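Local coordinates for protein alginate lyase (Paenibacillus sp. FPU-7, PDB 6KFN) that cleaves the polysaccharide alginate, probably by the beta-elimination chemistry of alginate lyases, at residues M106-Y112 with I130-Y136. Residues are numbered along the deposited sequence; the frame is centred on the assembly and turned at random.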
# COMPACT_ATOMS: atom_id res chain seq x y z
N MET A 106 2.09 -8.71 -5.67
CA MET A 106 3.30 -7.90 -5.59
C MET A 106 4.17 -8.48 -4.46
O MET A 106 3.67 -8.63 -3.34
CB MET A 106 2.93 -6.45 -5.29
CG MET A 106 2.29 -5.77 -6.47
SD MET A 106 1.44 -4.24 -6.09
CE MET A 106 -0.11 -4.95 -5.48
N ASP A 107 5.43 -8.80 -4.75
CA ASP A 107 6.25 -9.52 -3.78
C ASP A 107 7.70 -9.08 -3.94
O ASP A 107 8.21 -9.07 -5.05
CB ASP A 107 6.07 -11.03 -4.05
CG ASP A 107 6.60 -11.95 -2.97
OD1 ASP A 107 7.34 -11.53 -2.09
OD2 ASP A 107 6.13 -13.13 -2.98
N GLY A 108 8.36 -8.73 -2.84
CA GLY A 108 9.77 -8.42 -2.90
C GLY A 108 10.06 -7.09 -3.53
O GLY A 108 11.13 -6.91 -4.13
N LEU A 109 9.15 -6.12 -3.42
CA LEU A 109 9.32 -4.83 -4.03
C LEU A 109 9.95 -3.82 -3.07
O LEU A 109 9.79 -3.90 -1.86
CB LEU A 109 7.97 -4.29 -4.51
CG LEU A 109 7.15 -5.24 -5.39
CD1 LEU A 109 5.97 -4.50 -5.97
CD2 LEU A 109 8.00 -5.84 -6.51
N GLU A 110 10.63 -2.86 -3.66
CA GLU A 110 11.19 -1.72 -2.94
C GLU A 110 10.72 -0.47 -3.67
O GLU A 110 11.12 -0.25 -4.81
CB GLU A 110 12.71 -1.83 -2.87
CG GLU A 110 13.37 -0.75 -2.06
CD GLU A 110 14.90 -0.80 -2.05
OE1 GLU A 110 15.48 -1.79 -2.46
OE2 GLU A 110 15.48 0.22 -1.62
N ILE A 111 9.84 0.32 -3.02
CA ILE A 111 9.13 1.41 -3.66
C ILE A 111 9.48 2.68 -2.89
O ILE A 111 9.24 2.73 -1.67
CB ILE A 111 7.62 1.17 -3.67
CG1 ILE A 111 7.31 -0.15 -4.37
CG2 ILE A 111 6.89 2.35 -4.28
CD1 ILE A 111 5.88 -0.58 -4.27
N TYR A 112 10.08 3.67 -3.56
CA TYR A 112 10.65 4.78 -2.82
C TYR A 112 10.85 5.98 -3.72
O TYR A 112 10.96 5.88 -4.94
CB TYR A 112 12.03 4.37 -2.20
CG TYR A 112 13.03 3.93 -3.25
CD1 TYR A 112 13.00 2.62 -3.75
CD2 TYR A 112 13.95 4.79 -3.82
CE1 TYR A 112 13.82 2.19 -4.73
CE2 TYR A 112 14.82 4.34 -4.87
CZ TYR A 112 14.72 3.02 -5.30
OH TYR A 112 15.51 2.47 -6.31
N ILE A 130 0.07 -7.37 -1.62
CA ILE A 130 1.45 -6.90 -1.58
C ILE A 130 2.09 -7.50 -0.34
O ILE A 130 1.58 -7.36 0.77
CB ILE A 130 1.59 -5.37 -1.67
CG1 ILE A 130 3.07 -4.99 -1.66
CG2 ILE A 130 0.80 -4.62 -0.61
CD1 ILE A 130 3.36 -3.58 -2.10
N ARG A 131 3.22 -8.20 -0.56
CA ARG A 131 3.89 -8.89 0.51
C ARG A 131 5.39 -8.69 0.42
O ARG A 131 5.95 -8.44 -0.66
CB ARG A 131 3.53 -10.37 0.53
CG ARG A 131 3.98 -11.15 -0.64
CD ARG A 131 4.02 -12.63 -0.30
NE ARG A 131 2.75 -13.25 -0.56
CZ ARG A 131 2.39 -13.66 -1.76
NH1 ARG A 131 3.19 -13.49 -2.78
NH2 ARG A 131 1.21 -14.20 -1.94
N ASN A 132 6.05 -8.81 1.56
CA ASN A 132 7.52 -8.91 1.59
C ASN A 132 8.16 -7.75 0.82
O ASN A 132 9.04 -7.95 -0.01
CB ASN A 132 8.00 -10.25 1.03
CG ASN A 132 7.37 -11.42 1.71
OD1 ASN A 132 7.11 -11.38 2.91
ND2 ASN A 132 7.11 -12.48 0.95
N SER A 133 7.69 -6.54 1.10
CA SER A 133 8.09 -5.36 0.35
C SER A 133 8.39 -4.23 1.33
O SER A 133 7.97 -4.27 2.48
CB SER A 133 6.96 -4.93 -0.62
OG SER A 133 6.76 -5.91 -1.64
N HIS A 134 9.08 -3.20 0.84
CA HIS A 134 9.44 -2.02 1.63
C HIS A 134 9.04 -0.79 0.84
O HIS A 134 9.49 -0.62 -0.30
CB HIS A 134 10.93 -2.01 1.92
CG HIS A 134 11.38 -0.89 2.84
ND1 HIS A 134 12.71 -0.55 2.94
CD2 HIS A 134 10.72 -0.07 3.67
CE1 HIS A 134 12.83 0.43 3.83
NE2 HIS A 134 11.63 0.75 4.28
N ILE A 135 8.22 0.08 1.46
CA ILE A 135 7.80 1.33 0.89
C ILE A 135 8.32 2.44 1.80
O ILE A 135 8.08 2.41 3.01
CB ILE A 135 6.26 1.42 0.79
CG1 ILE A 135 5.70 0.29 -0.07
CG2 ILE A 135 5.83 2.78 0.30
CD1 ILE A 135 4.21 0.08 0.07
N TYR A 136 9.04 3.42 1.23
CA TYR A 136 9.60 4.50 2.03
C TYR A 136 9.73 5.73 1.15
O TYR A 136 9.64 5.66 -0.07
CB TYR A 136 10.93 4.05 2.69
CG TYR A 136 12.05 3.69 1.75
CD1 TYR A 136 12.13 2.41 1.20
CD2 TYR A 136 13.06 4.58 1.47
CE1 TYR A 136 13.19 2.05 0.37
CE2 TYR A 136 14.12 4.24 0.65
CZ TYR A 136 14.19 2.98 0.10
OH TYR A 136 15.25 2.66 -0.71
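Y136 lays its ring against the side chains of Y112 and E110 where two successive coils of a right-handed parallel beta-helix stack, each coil bending at G108 or N132, both with positive phi, between two short strands. With chi1 of 62° its CG sits between the backbone N and the carbonyl carbon, and Y112 CB sits over the centre of one face of the Y136 ring, a CH-pi contact 3.5 Å from that carbon to the ring centroid. The two tyrosine rings run side by side, nearly parallel but slid apart until they barely overlap, and the Y136 hydroxyl sits over a face of the Y112 ring, toward its rim. That hydroxyl donates to the anti lone pair of E110 OE2, 2.6 Å from Y136 OH, which the extended glutamate chain brings to the ring edge.

Strands 110-112 and 134-136 run 4.8 Å apart at 7°, laced by the bonds from H134 N to L109 O, I111 N to H134 O and Y136 N to I111 O. On the inward face I111 stacks on I135 and M106 on I130; M106 and I111 also reach I96, while I111, I130 and I135 reach V119, across the interior of the coil.

At the corner S133 OG bridges the coils, accepting from L109 N and donating to R131 O, which G108 N also reaches. D107 divides its carboxylate: OD1 accepts from N132 ND2, while OD2 forms a salt bridge with R131 NH1 at 3.0 Å, met from above the carboxylate plane.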